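Local coordinates for protein pectate lyase (Bacillus subtilis, PDB 5AMV) that cleaves the alpha-1,4 linkages of polygalacturonate by calcium-dependent elimination, releasing oligosaccharides with an unsaturated galacturonosyl residue at the non-reducing end, at residues A[116-121]-A[181-186]; A[77-82]-A[164-169]; A[46-51]-A[146-151]; A[86-91]-A[177-182]. All blocks are in the same frame, centred on the assembly; numbering follows the deposited sequence. Where two conformers were deposited one is given.

Interaction 1. Residues A[116-121]-A[181-186]; sequences NQKARV and SQYDNI. With CA (calcium ion), chain C.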
# COMPACT_ATOMS: atom_id res chain seq x y z
N ASN A 116 18.50 -11.91 -0.01
CA ASN A 116 19.36 -11.37 1.06
C ASN A 116 18.75 -10.06 1.63
O ASN A 116 18.71 -9.84 2.83
CB ASN A 116 20.73 -11.07 0.47
CG ASN A 116 21.50 -12.33 0.09
OD1 ASN A 116 21.23 -13.42 0.61
ND2 ASN A 116 22.50 -12.18 -0.76
N GLN A 117 18.28 -9.20 0.73
CA GLN A 117 17.66 -7.95 1.21
C GLN A 117 16.32 -8.20 1.90
O GLN A 117 16.04 -7.59 2.93
CB GLN A 117 17.49 -6.92 0.09
CG GLN A 117 16.83 -5.62 0.61
CD GLN A 117 16.83 -4.48 -0.42
OE1 GLN A 117 16.83 -4.70 -1.63
NE2 GLN A 117 16.87 -3.25 0.09
N LYS A 118 15.50 -9.05 1.29
CA LYS A 118 14.18 -9.42 1.89
C LYS A 118 14.33 -9.89 3.35
O LYS A 118 13.50 -9.57 4.21
CB LYS A 118 13.51 -10.48 1.01
CG LYS A 118 12.14 -10.99 1.53
CD LYS A 118 11.60 -12.11 0.62
CE LYS A 118 10.28 -12.64 1.16
NZ LYS A 118 10.49 -13.76 2.14
N ALA A 119 15.39 -10.66 3.62
CA ALA A 119 15.60 -11.18 4.96
C ALA A 119 15.82 -10.08 5.97
O ALA A 119 15.52 -10.30 7.15
CB ALA A 119 16.76 -12.18 4.97
N ARG A 120 16.28 -8.91 5.53
CA ARG A 120 16.43 -7.76 6.43
C ARG A 120 15.18 -6.88 6.47
O ARG A 120 14.77 -6.41 7.52
CB ARG A 120 17.64 -6.91 6.04
CG ARG A 120 18.94 -7.70 5.91
CD ARG A 120 19.10 -8.61 7.13
NE ARG A 120 19.43 -7.87 8.34
CZ ARG A 120 19.71 -8.45 9.50
NH1 ARG A 120 19.69 -9.76 9.60
NH2 ARG A 120 20.03 -7.71 10.56
N VAL A 121 14.59 -6.63 5.31
CA VAL A 121 13.59 -5.56 5.28
C VAL A 121 12.15 -5.98 5.52
O VAL A 121 11.34 -5.13 5.91
CB VAL A 121 13.62 -4.77 3.95
CG1 VAL A 121 15.00 -4.14 3.70
CG2 VAL A 121 13.18 -5.64 2.76
N SER A 181 9.61 -4.64 -8.62
CA SER A 181 10.25 -4.75 -7.30
C SER A 181 9.33 -5.44 -6.29
O SER A 181 8.11 -5.54 -6.54
CB SER A 181 10.70 -3.39 -6.82
OG SER A 181 11.96 -3.05 -7.41
N GLN A 182 9.90 -5.91 -5.17
CA GLN A 182 9.19 -6.80 -4.25
C GLN A 182 8.58 -6.13 -3.02
O GLN A 182 7.77 -6.80 -2.35
CB GLN A 182 10.11 -7.93 -3.75
CG GLN A 182 10.36 -9.01 -4.78
CD GLN A 182 9.06 -9.71 -5.23
OE1 GLN A 182 8.35 -10.32 -4.41
NE2 GLN A 182 8.76 -9.64 -6.53
N TYR A 183 8.98 -4.90 -2.67
CA TYR A 183 8.62 -4.41 -1.32
C TYR A 183 7.57 -3.35 -1.37
O TYR A 183 7.71 -2.38 -2.11
CB TYR A 183 9.85 -3.88 -0.52
CG TYR A 183 10.97 -4.87 -0.60
CD1 TYR A 183 10.78 -6.18 -0.15
CD2 TYR A 183 12.19 -4.53 -1.20
CE1 TYR A 183 11.77 -7.14 -0.30
CE2 TYR A 183 13.19 -5.47 -1.34
CZ TYR A 183 12.99 -6.75 -0.89
OH TYR A 183 13.97 -7.70 -1.11
N ASP A 184 6.55 -3.54 -0.55
CA ASP A 184 5.58 -2.49 -0.29
C ASP A 184 5.92 -1.92 1.10
O ASP A 184 6.72 -2.52 1.83
CB ASP A 184 4.19 -3.13 -0.20
CG ASP A 184 3.82 -3.97 -1.40
OD1 ASP A 184 4.17 -3.64 -2.55
OD2 ASP A 184 3.08 -4.97 -1.23
N ASN A 185 5.28 -0.82 1.52
CA ASN A 185 5.41 -0.42 2.94
C ASN A 185 4.64 -1.41 3.84
O ASN A 185 5.17 -1.88 4.85
CB ASN A 185 4.92 1.02 3.15
CG ASN A 185 5.54 1.96 2.16
OD1 ASN A 185 4.85 2.50 1.27
ND2 ASN A 185 6.87 2.19 2.28
N ILE A 186 3.41 -1.75 3.42
CA ILE A 186 2.61 -2.75 4.15
C ILE A 186 1.93 -3.66 3.10
O ILE A 186 1.28 -3.17 2.16
CB ILE A 186 1.50 -2.09 5.02
CG1 ILE A 186 2.11 -1.16 6.06
CG2 ILE A 186 0.61 -3.18 5.70
CD1 ILE A 186 1.06 -0.31 6.81
CA CA C . 2.83 -5.23 -3.60
O HOH W 1 15.87 -6.85 -2.86
O HOH W 2 4.65 -6.70 -3.39
O HOH W 3 1.74 -5.56 -5.64
O HOH W 4 1.35 -6.90 -2.97
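The aromatic ring of Y183 lies against the C-terminal turns of helix 105-121, touching V121, Q117 and K118 along with Q114 of the same helix. V121 supplies a CH-pi contact: its CG2 stands over the middle of the ring, 3.7 Å from the Y183 centroid and 12° off the ring normal. On the opposite face sits CB of Q182, offset toward the rim, sandwiching the phenol. Q117 comes in at the ring edge, with OE1 3.7 Å from CE2 of Y183. Its chi1 of -180° and extended chain carry the amide there, the two side chains crossing at a slant, their planes 69° apart. OH of Y183 lies beside CB of K118, at 3.5 Å.

The polar link is made by water, which donates to OE1 of Q117 and accepts from OH of Y183, each at 2.7 Å; NE2 of Q117 is held by N65. With an alanine at Y183, CG2 of V121 is likely to lose its aromatic partner and the water its phenolic donor.

Next along the chain, D184 binds the calcium ion through OD1 at 2.3 Å and OD2 at 2.4 Å, joined there by D223, D227 and three waters.

The loop 181-186 runs from strand 178-180 past the end of helix 105-121 and enters the parallel sheet at strand 186-189, with Y183 on its helix side and D184 on the calcium.

Interaction 2. Residues A[77-82]-A[164-169]; sequences DYKDPE and DYFPQW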
# COMPACT_ATOMS: atom_id res chain seq x y z
N ASP A 77 26.25 -5.01 -0.03
CA ASP A 77 26.16 -5.90 1.14
C ASP A 77 25.21 -7.06 0.83
O ASP A 77 25.41 -8.17 1.32
CB ASP A 77 25.72 -5.16 2.41
CG ASP A 77 26.72 -4.09 2.80
OD1 ASP A 77 27.83 -4.51 3.23
OD2 ASP A 77 26.43 -2.89 2.64
N TYR A 78 24.22 -6.82 0.01
CA TYR A 78 23.24 -7.83 -0.35
C TYR A 78 23.57 -8.55 -1.65
O TYR A 78 23.05 -9.64 -1.88
CB TYR A 78 21.90 -7.12 -0.61
CG TYR A 78 21.31 -6.43 0.57
CD1 TYR A 78 21.07 -7.11 1.76
CD2 TYR A 78 20.89 -5.11 0.47
CE1 TYR A 78 20.46 -6.47 2.86
CE2 TYR A 78 20.27 -4.46 1.57
CZ TYR A 78 20.06 -5.14 2.73
OH TYR A 78 19.42 -4.57 3.81
N LYS A 79 24.40 -7.93 -2.50
CA LYS A 79 24.59 -8.44 -3.87
C LYS A 79 25.23 -9.82 -3.85
O LYS A 79 26.22 -10.07 -3.16
CB LYS A 79 25.46 -7.50 -4.72
CG LYS A 79 25.38 -7.87 -6.20
CD LYS A 79 26.36 -7.07 -7.06
CE LYS A 79 27.85 -7.48 -6.86
NZ LYS A 79 28.29 -8.86 -7.39
N ASP A 80 24.62 -10.74 -4.60
CA ASP A 80 25.24 -12.08 -4.73
C ASP A 80 26.56 -11.89 -5.44
O ASP A 80 26.65 -11.16 -6.40
CB ASP A 80 24.33 -13.00 -5.55
CG ASP A 80 24.85 -14.42 -5.62
OD1 ASP A 80 24.56 -15.17 -4.66
OD2 ASP A 80 25.52 -14.74 -6.62
N PRO A 81 27.60 -12.67 -5.04
CA PRO A 81 28.89 -12.54 -5.74
C PRO A 81 28.84 -12.67 -7.26
O PRO A 81 29.70 -12.11 -7.98
CB PRO A 81 29.73 -13.69 -5.15
CG PRO A 81 29.18 -13.82 -3.77
CD PRO A 81 27.68 -13.54 -3.85
N GLU A 82 27.88 -13.47 -7.76
CA GLU A 82 27.80 -13.70 -9.20
C GLU A 82 26.90 -12.72 -9.96
O GLU A 82 26.87 -12.73 -11.18
CB GLU A 82 27.29 -15.11 -9.47
CG GLU A 82 28.32 -16.21 -9.11
CD GLU A 82 27.70 -17.59 -9.21
OE1 GLU A 82 27.32 -18.05 -10.34
OE2 GLU A 82 27.54 -18.21 -8.15
N ASP A 164 13.87 -1.68 -3.45
CA ASP A 164 14.44 -2.98 -3.83
C ASP A 164 15.65 -2.71 -4.71
O ASP A 164 15.52 -2.12 -5.81
CB ASP A 164 13.34 -3.76 -4.59
CG ASP A 164 13.71 -5.17 -4.97
OD1 ASP A 164 14.90 -5.55 -5.02
OD2 ASP A 164 12.74 -5.93 -5.25
N TYR A 165 16.83 -3.18 -4.28
CA TYR A 165 18.03 -3.00 -5.09
C TYR A 165 18.07 -3.90 -6.34
O TYR A 165 18.91 -3.70 -7.20
CB TYR A 165 19.29 -3.27 -4.28
CG TYR A 165 19.62 -2.17 -3.30
CD1 TYR A 165 20.03 -0.90 -3.77
CD2 TYR A 165 19.51 -2.39 -1.93
CE1 TYR A 165 20.33 0.12 -2.86
CE2 TYR A 165 19.79 -1.38 -1.02
CZ TYR A 165 20.18 -0.15 -1.52
OH TYR A 165 20.45 0.84 -0.60
N PHE A 166 17.18 -4.89 -6.43
CA PHE A 166 17.34 -5.94 -7.49
C PHE A 166 16.01 -6.23 -8.18
O PHE A 166 15.55 -7.37 -8.20
CB PHE A 166 17.92 -7.24 -6.88
CG PHE A 166 19.14 -6.98 -6.03
CD1 PHE A 166 20.39 -6.69 -6.66
CD2 PHE A 166 19.04 -7.00 -4.66
CE1 PHE A 166 21.52 -6.39 -5.85
CE2 PHE A 166 20.18 -6.72 -3.85
CZ PHE A 166 21.41 -6.39 -4.46
N PRO A 167 15.41 -5.21 -8.81
CA PRO A 167 14.15 -5.45 -9.53
C PRO A 167 14.30 -6.55 -10.58
O PRO A 167 15.33 -6.64 -11.25
CB PRO A 167 13.89 -4.10 -10.24
CG PRO A 167 14.77 -3.10 -9.66
CD PRO A 167 15.86 -3.81 -8.90
N GLN A 168 13.24 -7.35 -10.71
CA GLN A 168 13.19 -8.43 -11.68
C GLN A 168 12.67 -7.94 -13.03
O GLN A 168 11.67 -7.23 -13.07
CB GLN A 168 12.29 -9.53 -11.16
CG GLN A 168 12.26 -10.77 -12.03
CD GLN A 168 11.18 -11.74 -11.55
OE1 GLN A 168 10.03 -11.34 -11.35
NE2 GLN A 168 11.55 -12.98 -11.31
N TRP A 169 13.32 -8.32 -14.13
CA TRP A 169 12.76 -8.06 -15.45
C TRP A 169 11.65 -9.07 -15.76
O TRP A 169 11.87 -10.30 -15.66
CB TRP A 169 13.88 -8.13 -16.51
CG TRP A 169 13.38 -8.02 -17.93
CD1 TRP A 169 13.58 -8.94 -18.92
CD2 TRP A 169 12.63 -6.94 -18.52
NE1 TRP A 169 13.01 -8.50 -20.10
CE2 TRP A 169 12.41 -7.28 -19.89
CE3 TRP A 169 12.14 -5.70 -18.04
CZ2 TRP A 169 11.75 -6.44 -20.78
CZ3 TRP A 169 11.47 -4.85 -18.94
CH2 TRP A 169 11.26 -5.23 -20.30
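F166 pushes the end of its ring against the backbone turn where helix 75-78 ends. CB of Y78 meets the ring near its plane, 3.7 Å from CE2 of F166, while CA of K79 approaches obliquely, 3.8 Å from CZ of F166. Beside this, the rings of Y78 and Y165 meet along their CD2-CE2 sides; CD2 of Y165 lies 3.9 Å from CD2 of Y78, at the edge of the Y78 ring and near its plane.

The neighbouring residue Y165 also supports F166 from within its own loop, its CB 3.6 Å above the plane of the F166 ring and offset toward the rim. With chi1 at -50°, CG of F166 is anti to its carbonyl carbon, an orientation that sends the ring out to the helix end. With a serine at F166, a gap would probably open beside CB of Y78 and CA of K79, leaving Y165 as the remaining ring of this loop against Y78.

Further out, OH of Y78 is bonded to N65, and D80 forms a salt bridge with R112 of helix 105-121.

Two Asx turns frame the contact: D80 OD2 accepts from N of E82, and D164 OD1 accepts from N of F166 at 2.8 Å. The whole is an aromatic cluster fastening a loop excursion of the parallel beta-helix fold to the helical segments that cover it.

Interaction 3. Residues A[46-51]-A[146-151]; sequences GKETNT and QIKSDN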
# COMPACT_ATOMS: atom_id res chain seq x y z
N GLY A 46 8.50 -11.20 17.61
CA GLY A 46 8.67 -12.65 17.75
C GLY A 46 8.22 -13.40 16.50
O GLY A 46 8.22 -12.86 15.38
N LYS A 47 7.83 -14.66 16.69
CA LYS A 47 7.50 -15.55 15.57
C LYS A 47 6.21 -15.11 14.89
O LYS A 47 5.37 -14.49 15.55
CB LYS A 47 7.36 -16.99 16.05
CG LYS A 47 8.65 -17.66 16.50
CD LYS A 47 8.33 -18.99 17.15
CE LYS A 47 9.60 -19.73 17.53
NZ LYS A 47 9.35 -20.51 18.78
N GLU A 48 6.06 -15.43 13.60
CA GLU A 48 4.88 -15.04 12.84
C GLU A 48 3.60 -15.61 13.49
O GLU A 48 2.51 -15.11 13.24
CB GLU A 48 5.01 -15.44 11.35
CG GLU A 48 4.93 -16.94 11.03
CD GLU A 48 5.02 -17.22 9.53
OE1 GLU A 48 6.13 -17.27 8.99
OE2 GLU A 48 3.96 -17.41 8.89
N THR A 49 3.78 -16.64 14.32
CA THR A 49 2.68 -17.32 15.03
C THR A 49 2.50 -16.87 16.47
O THR A 49 1.72 -17.49 17.22
CB THR A 49 2.93 -18.86 15.05
OG1 THR A 49 4.29 -19.09 15.44
CG2 THR A 49 2.70 -19.48 13.67
N ASN A 50 3.23 -15.84 16.89
CA ASN A 50 3.13 -15.25 18.24
C ASN A 50 1.82 -14.45 18.43
O ASN A 50 1.79 -13.20 18.23
CB ASN A 50 4.36 -14.37 18.50
CG ASN A 50 4.32 -13.66 19.83
OD1 ASN A 50 3.56 -14.03 20.74
ND2 ASN A 50 5.13 -12.62 19.95
N THR A 51 0.76 -15.16 18.81
CA THR A 51 -0.59 -14.56 18.95
C THR A 51 -0.85 -13.86 20.31
O THR A 51 -1.93 -13.32 20.55
CB THR A 51 -1.65 -15.63 18.75
OG1 THR A 51 -1.48 -16.61 19.79
CG2 THR A 51 -1.50 -16.30 17.42
N GLN A 146 4.62 -7.25 6.61
CA GLN A 146 3.66 -8.17 5.97
C GLN A 146 2.67 -8.65 7.02
O GLN A 146 3.07 -9.01 8.12
CB GLN A 146 4.41 -9.38 5.33
CG GLN A 146 3.39 -10.31 4.70
CD GLN A 146 3.97 -11.41 3.83
OE1 GLN A 146 3.56 -11.55 2.65
NE2 GLN A 146 4.86 -12.24 4.39
N ILE A 147 1.38 -8.61 6.69
CA ILE A 147 0.36 -9.07 7.62
C ILE A 147 -0.38 -10.24 6.99
O ILE A 147 -1.15 -10.05 6.04
CB ILE A 147 -0.63 -7.92 8.08
CG1 ILE A 147 0.14 -6.69 8.57
CG2 ILE A 147 -1.57 -8.48 9.16
CD1 ILE A 147 -0.74 -5.37 8.59
N LYS A 148 -0.14 -11.45 7.51
CA LYS A 148 -0.86 -12.65 7.06
C LYS A 148 -1.85 -13.09 8.12
O LYS A 148 -2.65 -14.01 7.89
CB LYS A 148 0.13 -13.82 6.81
CG LYS A 148 1.29 -13.44 5.92
CD LYS A 148 2.19 -14.66 5.52
CE LYS A 148 2.95 -15.21 6.72
NZ LYS A 148 3.73 -16.46 6.36
N SER A 149 -1.81 -12.42 9.26
CA SER A 149 -2.52 -12.83 10.46
C SER A 149 -3.82 -12.04 10.64
O SER A 149 -4.18 -11.17 9.83
CB SER A 149 -1.59 -12.56 11.64
OG SER A 149 -1.27 -11.17 11.67
N ASP A 150 -4.53 -12.34 11.73
CA ASP A 150 -5.75 -11.63 12.09
C ASP A 150 -5.52 -10.65 13.21
O ASP A 150 -4.79 -10.93 14.16
CB ASP A 150 -6.83 -12.64 12.52
CG ASP A 150 -8.21 -11.98 12.77
OD1 ASP A 150 -8.93 -11.78 11.77
OD2 ASP A 150 -8.61 -11.70 13.93
N ASN A 151 -6.20 -9.51 13.12
CA ASN A 151 -6.41 -8.60 14.24
C ASN A 151 -5.17 -7.75 14.52
O ASN A 151 -4.44 -7.95 15.50
CB ASN A 151 -6.87 -9.34 15.51
CG ASN A 151 -7.38 -8.40 16.57
OD1 ASN A 151 -7.93 -7.34 16.25
ND2 ASN A 151 -7.23 -8.78 17.84
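A single salt bridge between E48 and K148 carries this contact in the conformer given of E48; a second was modelled, so the bridge may not be permanent. NZ of K148 donates to OE2 of E48 at 2.7 Å, meeting the oxygen on its syn side, 32° out of the carboxylate plane. The other oxygen is less involved, with OE1 of E48 3.7 Å from NZ of K148, and the lysine therefore grips one oxygen of the carboxylate.

Both side chains leave the backbone toward each other. CG of E48 sits between its backbone N and carbonyl carbon (chi1 71°), and the chain then extends toward the lysine. K148 is bent at chi3 (-68°), which turns its end toward E48, and the two side chains cross at a slant. Since the bridge lies at the surface, solvent is likely to screen the attraction.

Packing across the contact is slight. CE of K148 comes within 3.3 Å of OE2 of E48 as a by-product of the salt bridge, while the CA atoms of E48 and S149 stay 8.1 Å apart. E48 is presented by a type I beta turn from K47 to N50, closed by N of N50 bonding to O of K47 at 2.9 Å. Across from it, OG of S149 is held by O of I125, and the K148 side chain also touches N189.

The contact therefore joins the turn between helix 38-45 and strand 54-58 to the residue just beyond strand 144-147, which pairs with strands 122-124 and 186-189.

Interaction 4. Residues A[86-91]-A[177-182]; sequences DKYLKA and GNWNSQ. With ADA (alpha-D-galactopyranuronic acid), chain B.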
# COMPACT_ATOMS: atom_id res chain seq x y z
N ASP A 86 25.02 -5.28 -15.47
CA ASP A 86 25.37 -5.28 -16.89
C ASP A 86 25.27 -6.68 -17.50
O ASP A 86 24.69 -6.81 -18.58
CB ASP A 86 26.74 -4.61 -17.13
CG ASP A 86 26.65 -3.07 -17.05
OD1 ASP A 86 25.72 -2.49 -17.65
OD2 ASP A 86 27.48 -2.43 -16.36
N LYS A 87 25.74 -7.71 -16.80
CA LYS A 87 25.60 -9.09 -17.32
C LYS A 87 24.12 -9.51 -17.37
O LYS A 87 23.70 -10.19 -18.32
CB LYS A 87 26.42 -10.09 -16.51
CG LYS A 87 27.93 -9.90 -16.69
CD LYS A 87 28.69 -10.90 -15.83
CE LYS A 87 30.20 -10.59 -15.84
NZ LYS A 87 30.94 -11.57 -15.00
N TYR A 88 23.34 -9.07 -16.39
CA TYR A 88 21.92 -9.43 -16.34
C TYR A 88 21.23 -8.79 -17.55
O TYR A 88 20.45 -9.44 -18.26
CB TYR A 88 21.33 -8.90 -15.04
CG TYR A 88 19.88 -9.26 -14.84
CD1 TYR A 88 18.84 -8.47 -15.39
CD2 TYR A 88 19.55 -10.39 -14.10
CE1 TYR A 88 17.49 -8.82 -15.15
CE2 TYR A 88 18.22 -10.73 -13.87
CZ TYR A 88 17.20 -9.95 -14.41
OH TYR A 88 15.89 -10.31 -14.19
N LEU A 89 21.54 -7.52 -17.81
CA LEU A 89 20.93 -6.80 -18.94
C LEU A 89 21.27 -7.47 -20.27
O LEU A 89 20.39 -7.64 -21.14
CB LEU A 89 21.40 -5.35 -18.93
CG LEU A 89 20.77 -4.50 -17.80
CD1 LEU A 89 21.41 -3.09 -17.75
CD2 LEU A 89 19.26 -4.37 -17.97
N LYS A 90 22.53 -7.84 -20.45
CA LYS A 90 22.91 -8.59 -21.64
C LYS A 90 22.21 -9.95 -21.72
O LYS A 90 21.71 -10.36 -22.79
CB LYS A 90 24.43 -8.79 -21.71
CG LYS A 90 24.89 -9.24 -23.09
CD LYS A 90 26.42 -9.27 -23.10
CE LYS A 90 26.97 -9.47 -24.51
NZ LYS A 90 27.21 -10.90 -24.74
N ALA A 91 22.14 -10.66 -20.61
CA ALA A 91 21.52 -12.00 -20.62
C ALA A 91 20.08 -12.01 -21.07
O ALA A 91 19.63 -12.96 -21.73
CB ALA A 91 21.64 -12.69 -19.21
N GLY A 177 6.79 -5.17 -21.45
CA GLY A 177 7.55 -5.73 -20.30
C GLY A 177 7.58 -4.69 -19.18
O GLY A 177 7.26 -3.51 -19.41
N ASN A 178 7.94 -5.12 -17.98
CA ASN A 178 8.20 -4.18 -16.90
C ASN A 178 9.26 -4.74 -15.93
O ASN A 178 9.46 -5.94 -15.87
CB ASN A 178 6.91 -3.80 -16.16
CG ASN A 178 6.20 -2.57 -16.79
OD1 ASN A 178 6.82 -1.52 -17.02
ND2 ASN A 178 4.95 -2.74 -17.14
N TRP A 179 9.93 -3.82 -15.23
CA TRP A 179 10.75 -4.16 -14.06
C TRP A 179 9.85 -4.13 -12.82
O TRP A 179 9.09 -3.18 -12.62
CB TRP A 179 11.88 -3.14 -13.92
CG TRP A 179 12.86 -3.20 -15.05
CD1 TRP A 179 12.82 -2.49 -16.22
CD2 TRP A 179 14.01 -4.06 -15.14
NE1 TRP A 179 13.90 -2.81 -17.01
CE2 TRP A 179 14.64 -3.78 -16.38
CE3 TRP A 179 14.58 -5.00 -14.28
CZ2 TRP A 179 15.82 -4.43 -16.80
CZ3 TRP A 179 15.74 -5.65 -14.68
CH2 TRP A 179 16.37 -5.35 -15.93
N ASN A 180 9.95 -5.16 -12.00
CA ASN A 180 9.08 -5.26 -10.84
C ASN A 180 9.89 -5.48 -9.60
O ASN A 180 10.78 -6.35 -9.55
CB ASN A 180 8.04 -6.36 -11.00
CG ASN A 180 6.99 -6.00 -12.03
OD1 ASN A 180 6.27 -5.01 -11.87
ND2 ASN A 180 6.90 -6.78 -13.08
N SER A 181 9.61 -4.64 -8.62
CA SER A 181 10.25 -4.75 -7.30
C SER A 181 9.33 -5.44 -6.29
O SER A 181 8.11 -5.54 -6.54
CB SER A 181 10.70 -3.39 -6.82
OG SER A 181 11.96 -3.05 -7.41
N GLN A 182 9.90 -5.91 -5.17
CA GLN A 182 9.19 -6.80 -4.25
C GLN A 182 8.58 -6.13 -3.02
O GLN A 182 7.77 -6.80 -2.35
CB GLN A 182 10.11 -7.93 -3.75
CG GLN A 182 10.36 -9.01 -4.78
CD GLN A 182 9.06 -9.71 -5.23
OE1 GLN A 182 8.35 -10.32 -4.41
NE2 GLN A 182 8.76 -9.64 -6.53
C1 ADA B . 0.61 -0.90 -15.09
C2 ADA B . 1.45 -2.16 -15.36
C3 ADA B . 0.71 -3.10 -16.31
C4 ADA B . -0.65 -3.48 -15.77
C5 ADA B . -1.45 -2.20 -15.52
C6 ADA B . -2.69 -2.59 -14.75
O2 ADA B . 2.66 -1.75 -16.02
O3 ADA B . 1.46 -4.32 -16.48
O4 ADA B . -0.46 -4.15 -14.51
O5 ADA B . -0.71 -1.27 -14.69
O6B ADA B . -2.86 -2.03 -13.63
O6A ADA B . -3.50 -3.46 -15.21
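W179 has the most surface buried here, and the far rim of its indole meets Y88 and L89 on consecutive positions of helix 85-92. L89 comes in at the edge of the indole, close to its plane, with CD2 3.6 Å from CZ2 of W179; the two side chains cross at about a right angle.

Y88 touches the next part of the same rim. Its CE1 lies 3.7 Å from CZ3 of W179 and equally near CH2, but neither ring covers the other: the centroids are 6.0 Å apart and the planes stand at 41°. A chi1 of -177° swings the tyrosine ring off the helix toward the strand, and its hydroxyl is held by E107 and by the backbone N of W169.

NE1 of W179 bonds to O of Y214, fixing the indole from its other end, and W169 packs against it as well. N178, the preceding residue, belongs to the glycan pocket: its ND2 is 2.7 Å from O2 of a bound galacturonic acid.

The contact between helix and strand is thus wholly apolar, its polar atoms paired elsewhere in the chain, and it anchors the indole next to N178, the strand's contribution to the sugar, which D173, R279 and R282 also bind.

From the N terminus, the turn 46-51 is the first segment, and interaction 3 closes its long loop at 146-151. Segments 77-82, 86-91 and 116-121 all lie within that loop, yet their partners come after it, at 164-169, 177-182 and 181-186, so interactions 1, 2 and 4 each cross interaction 3. Interaction 2 likewise crosses 1 and 4, whereas interactions 1 and 4 start on different helices and end on the same stretch, sharing S181 and Q182. Interactions 1, 2 and 4 tie helices 75-78, 85-92 and 105-121 to the stretch 164-186, which contains the antiparallel pair 168-170 and 178-180. Interaction 3 stands apart, meeting interaction 1 where I147 packs on I186.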